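Sortase, SrtB family (Streptococcus pneumoniae PCS8235, PDB 4Y4Q) probably acts as a class B sortase, a transpeptidase-type enzyme involved in building the type II pilus on the pneumococcal surface. Local coordinates at residues A[72-80]-A[149-160]. Numbering follows the deposited sequence.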
loop_
_atom_site.group_PDB
_atom_site.type_symbol
_atom_site.label_atom_id
_atom_site.label_comp_id
_atom_site.label_asym_id
_atom_site.label_seq_id
_atom_site.Cartn_x
_atom_site.Cartn_y
_atom_site.Cartn_z
ATOM N N LEU A 72 0.752 -12.624 -6.951
ATOM C CA LEU A 72 2.181 -12.339 -7.048
ATOM C C LEU A 72 2.829 -12.103 -5.688
ATOM O O LEU A 72 4.054 -12.077 -5.576
ATOM C CB LEU A 72 2.447 -11.159 -7.989
ATOM C CG LEU A 72 1.869 -9.804 -7.608
ATOM C CD1 LEU A 72 2.818 -9.043 -6.696
ATOM C CD2 LEU A 72 1.555 -8.995 -8.862
ATOM N N GLY A 73 2.019 -11.924 -4.654
ATOM C CA GLY A 73 2.574 -11.787 -3.321
ATOM C C GLY A 73 1.519 -11.692 -2.244
ATOM O O GLY A 73 0.364 -12.074 -2.453
ATOM N N TRP A 74 1.914 -11.165 -1.091
ATOM C CA TRP A 74 1.026 -11.114 0.063
ATOM C C TRP A 74 1.464 -9.989 0.992
ATOM O O TRP A 74 2.667 -9.736 1.138
ATOM C CB TRP A 74 1.053 -12.452 0.810
ATOM C CG TRP A 74 -0.100 -12.627 1.730
ATOM C CD1 TRP A 74 -0.248 -12.082 2.969
ATOM C CD2 TRP A 74 -1.288 -13.399 1.480
ATOM N NE1 TRP A 74 -1.454 -12.474 3.514
ATOM C CE2 TRP A 74 -2.110 -13.280 2.619
ATOM C CE3 TRP A 74 -1.729 -14.183 0.407
ATOM C CZ2 TRP A 74 -3.356 -13.924 2.719
ATOM C CZ3 TRP A 74 -2.964 -14.816 0.502
ATOM C CH2 TRP A 74 -3.764 -14.685 1.652
ATOM N N ILE A 75 0.491 -9.313 1.608
ATOM C CA ILE A 75 0.783 -8.199 2.510
ATOM C C ILE A 75 0.070 -8.342 3.855
ATOM O O ILE A 75 -1.116 -8.690 3.924
ATOM C CB ILE A 75 0.424 -6.830 1.858
ATOM C CG1 ILE A 75 0.825 -5.658 2.754
ATOM C CG2 ILE A 75 -1.055 -6.746 1.524
ATOM C CD1 ILE A 75 0.980 -4.340 1.958
ATOM N N ASN A 76 0.795 -8.043 4.926
ATOM C CA ASN A 76 0.264 -8.177 6.275
ATOM C C ASN A 76 0.648 -6.949 7.102
ATOM O O ASN A 76 1.786 -6.491 7.032
ATOM C CB ASN A 76 0.848 -9.439 6.903
ATOM C CG ASN A 76 0.182 -9.810 8.223
ATOM O OD1 ASN A 76 -0.843 -9.242 8.608
ATOM N ND2 ASN A 76 0.761 -10.784 8.918
ATOM N N VAL A 77 -0.302 -6.403 7.858
ATOM C CA VAL A 77 0.016 -5.404 8.869
ATOM C C VAL A 77 -0.416 -5.937 10.242
ATOM O O VAL A 77 -1.611 -6.169 10.492
ATOM C CB VAL A 77 -0.659 -4.055 8.589
ATOM C CG1 VAL A 77 -0.387 -3.066 9.745
ATOM C CG2 VAL A 77 -0.168 -3.479 7.274
ATOM N N TYR A 78 0.559 -6.132 11.123
ATOM C CA TYR A 78 0.333 -6.844 12.381
ATOM C C TYR A 78 -0.816 -6.279 13.210
ATOM O O TYR A 78 -1.041 -5.079 13.222
ATOM C CB TYR A 78 1.624 -6.866 13.200
ATOM C CG TYR A 78 2.767 -7.523 12.464
ATOM C CD1 TYR A 78 2.577 -8.714 11.781
ATOM C CD2 TYR A 78 4.033 -6.953 12.445
ATOM C CE1 TYR A 78 3.616 -9.327 11.106
ATOM C CE2 TYR A 78 5.086 -7.559 11.760
ATOM C CZ TYR A 78 4.867 -8.747 11.101
ATOM O OH TYR A 78 5.901 -9.358 10.428
ATOM N N GLY A 79 -1.546 -7.159 13.890
ATOM C CA GLY A 79 -2.683 -6.746 14.694
ATOM C C GLY A 79 -3.844 -6.114 13.930
ATOM O O GLY A 79 -4.753 -5.575 14.558
ATOM N N THR A 80 -3.833 -6.167 12.596
ATOM C CA THR A 80 -4.958 -5.631 11.825
ATOM C C THR A 80 -5.579 -6.671 10.901
ATOM O O THR A 80 -5.082 -7.794 10.811
ATOM C CB THR A 80 -4.537 -4.456 10.943
ATOM O OG1 THR A 80 -3.772 -4.944 9.833
ATOM C CG2 THR A 80 -3.721 -3.434 11.735
ATOM N N PHE A 149 -4.477 4.308 17.136
ATOM C CA PHE A 149 -4.350 3.170 16.244
ATOM C C PHE A 149 -3.120 3.362 15.341
ATOM O O PHE A 149 -2.348 2.419 15.108
ATOM C CB PHE A 149 -5.634 3.023 15.419
ATOM C CG PHE A 149 -5.734 1.724 14.659
ATOM C CD1 PHE A 149 -5.101 1.574 13.429
ATOM C CD2 PHE A 149 -6.477 0.664 15.163
ATOM C CE1 PHE A 149 -5.190 0.385 12.714
ATOM C CE2 PHE A 149 -6.578 -0.530 14.455
ATOM C CZ PHE A 149 -5.928 -0.667 13.225
ATOM N N PHE A 150 -2.923 4.581 14.851
ATOM C CA PHE A 150 -1.746 4.870 14.035
ATOM C C PHE A 150 -0.454 4.652 14.822
ATOM O O PHE A 150 0.495 4.076 14.303
ATOM C CB PHE A 150 -1.765 6.309 13.503
ATOM C CG PHE A 150 -0.544 6.660 12.685
ATOM C CD1 PHE A 150 -0.513 6.402 11.314
ATOM C CD2 PHE A 150 0.579 7.219 13.283
ATOM C CE1 PHE A 150 0.612 6.715 10.546
ATOM C CE2 PHE A 150 1.710 7.539 12.526
ATOM C CZ PHE A 150 1.725 7.285 11.153
ATOM N N ASP A 151 -0.412 5.134 16.062
ATOM C CA ASP A 151 0.805 5.032 16.858
ATOM C C ASP A 151 1.158 3.579 17.134
ATOM O O ASP A 151 2.332 3.224 17.231
ATOM C CB ASP A 151 0.666 5.792 18.187
ATOM C CG ASP A 151 0.591 7.309 17.995
ATOM O OD1 ASP A 151 1.012 7.805 16.925
ATOM O OD2 ASP A 151 0.115 8.007 18.916
ATOM N N GLN A 152 0.139 2.733 17.240
ATOM C CA GLN A 152 0.346 1.378 17.728
ATOM C C GLN A 152 0.498 0.300 16.648
ATOM O O GLN A 152 0.852 -0.833 16.967
ATOM C CB GLN A 152 -0.765 1.003 18.718
ATOM C CG GLN A 152 -0.847 1.946 19.922
ATOM C CD GLN A 152 -1.139 1.216 21.221
ATOM O OE1 GLN A 152 -2.008 0.347 21.275
ATOM N NE2 GLN A 152 -0.399 1.557 22.273
ATOM N N HIS A 153 0.091 0.634 15.434
ATOM C CA HIS A 153 0.327 -0.239 14.318
ATOM C C HIS A 153 1.432 0.452 13.568
ATOM O O HIS A 153 1.214 1.468 12.907
ATOM C CB HIS A 153 -0.921 -0.353 13.444
ATOM C CG HIS A 153 -2.120 -0.878 14.170
ATOM N ND1 HIS A 153 -2.984 -0.062 14.868
ATOM C CD2 HIS A 153 -2.600 -2.137 14.305
ATOM C CE1 HIS A 153 -3.944 -0.795 15.402
ATOM N NE2 HIS A 153 -3.734 -2.058 15.077
ATOM N N ARG A 154 2.628 -0.105 13.665
ATOM C CA ARG A 154 3.747 0.431 12.916
ATOM C C ARG A 154 4.305 -0.562 11.900
ATOM O O ARG A 154 4.753 -0.172 10.830
ATOM C CB ARG A 154 4.842 0.855 13.905
ATOM C CG ARG A 154 6.114 1.400 13.274
ATOM C CD ARG A 154 6.952 2.086 14.329
ATOM N NE ARG A 154 8.327 2.353 13.920
ATOM C CZ ARG A 154 9.175 3.092 14.632
ATOM N NH1 ARG A 154 8.776 3.645 15.772
ATOM N NH2 ARG A 154 10.416 3.283 14.212
ATOM N N TYR A 155 4.280 -1.845 12.237
ATOM C CA TYR A 155 5.001 -2.832 11.440
ATOM C C TYR A 155 4.094 -3.824 10.719
ATOM O O TYR A 155 2.920 -4.027 11.077
ATOM C CB TYR A 155 6.027 -3.593 12.303
ATOM C CG TYR A 155 7.065 -2.713 12.980
ATOM C CD1 TYR A 155 8.167 -2.229 12.279
ATOM C CD2 TYR A 155 6.951 -2.383 14.324
ATOM C CE1 TYR A 155 9.120 -1.432 12.903
ATOM C CE2 TYR A 155 7.897 -1.591 14.953
ATOM C CZ TYR A 155 8.974 -1.112 14.238
ATOM O OH TYR A 155 9.917 -0.327 14.873
ATOM N N GLY A 156 4.669 -4.444 9.695
ATOM C CA GLY A 156 3.988 -5.454 8.913
ATOM C C GLY A 156 5.020 -6.198 8.088
ATOM O O GLY A 156 6.231 -6.033 8.288
ATOM N N SER A 157 4.560 -7.030 7.165
ATOM C CA SER A 157 5.490 -7.732 6.298
ATOM C C SER A 157 4.873 -7.813 4.924
ATOM O O SER A 157 3.657 -7.609 4.749
ATOM C CB SER A 157 5.749 -9.130 6.811
ATOM O OG SER A 157 4.535 -9.843 6.813
ATOM N N ILE A 158 5.718 -8.079 3.940
ATOM C CA ILE A 158 5.230 -8.240 2.588
ATOM C C ILE A 158 6.037 -9.340 1.926
ATOM O O ILE A 158 7.247 -9.444 2.131
ATOM C CB ILE A 158 5.293 -6.906 1.811
ATOM C CG1 ILE A 158 4.748 -7.083 0.389
ATOM C CG2 ILE A 158 6.711 -6.349 1.790
ATOM C CD1 ILE A 158 4.759 -5.796 -0.408
ATOM N N TYR A 159 5.357 -10.198 1.181
ATOM C CA TYR A 159 6.036 -11.241 0.442
ATOM C C TYR A 159 5.849 -10.954 -1.037
ATOM O O TYR A 159 4.742 -10.623 -1.473
ATOM C CB TYR A 159 5.458 -12.604 0.801
ATOM C CG TYR A 159 6.135 -13.752 0.092
ATOM C CD1 TYR A 159 5.782 -14.103 -1.208
ATOM C CD2 TYR A 159 7.134 -14.481 0.717
ATOM C CE1 TYR A 159 6.410 -15.144 -1.864
ATOM C CE2 TYR A 159 7.753 -15.537 0.078
ATOM C CZ TYR A 159 7.386 -15.866 -1.210
ATOM O OH TYR A 159 8.008 -16.921 -1.837
ATOM N N TYR A 160 6.938 -11.055 -1.797
ATOM C CA TYR A 160 6.902 -10.844 -3.245
ATOM C C TYR A 160 8.145 -11.459 -3.877
ATOM O O TYR A 160 9.205 -11.515 -3.248
ATOM C CB TYR A 160 6.797 -9.349 -3.598
ATOM C CG TYR A 160 8.016 -8.537 -3.225
ATOM C CD1 TYR A 160 9.094 -8.417 -4.100
ATOM C CD2 TYR A 160 8.089 -7.886 -2.002
ATOM C CE1 TYR A 160 10.211 -7.682 -3.761
ATOM C CE2 TYR A 160 9.203 -7.139 -1.656
ATOM C CZ TYR A 160 10.260 -7.045 -2.538
ATOM O OH TYR A 160 11.371 -6.309 -2.196
HETATM O O HOH W 1 1.335 -3.333 13.156
#
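Trp74 and Tyr159, then Asn76 and Ser157, pair as antiparallel hydrogen-bonded residues, joining strands 73-77 and 155-160 within the beta-barrel of the sortase fold. Tyr159 N gives Trp74 O the straightest of these bonds, 2.7 Å at 171°, while Asn76 N reaches Ser157 O at 2.9 Å. A longer bond, Tyr78 N to Tyr155 O at 3.2 Å, continues the ladder past the end of strand 73-77, where a water donates to both Tyr155 O and Tyr78 O.

Tyr78 is already part of a type II turn from Val77 to Thr80. Gly79 suits its positive phi of 64°, and Val77 O accepts from both Thr80 N and Thr80 OG1, the hydroxyl at 2.6 Å. On the facing segment, His153 follows the last turn of helix 147-152: its ND1 and N approach Phe149 O from opposite faces of the carbonyl plane, and the ND1 bond, with Phe149 O near the ring plane, holds the imidazole with its edge toward Tyr78 O and Gly79 O.

Ile75 and Ile158 point to the same face of the sheet as Val77, and both pack on Leu86 and Leu167, as branched aliphatic residues suit a buried strand face. The other face carries Trp74, Asn76, Ser157 and Tyr159, more open to solvent; Trp74 NE1 turns to Asp83. Gly156 sits opposite Val77, where a beta carbon would collide with Asn76 O. With CG beside its backbone N (chi1 -59°), Tyr78 lays its ring back across strand 155-160. Gly156 CA makes a CH-pi contact 3.9 Å from the ring centroid, and Tyr78 OH ends 3.6 Å from Ser157 CB.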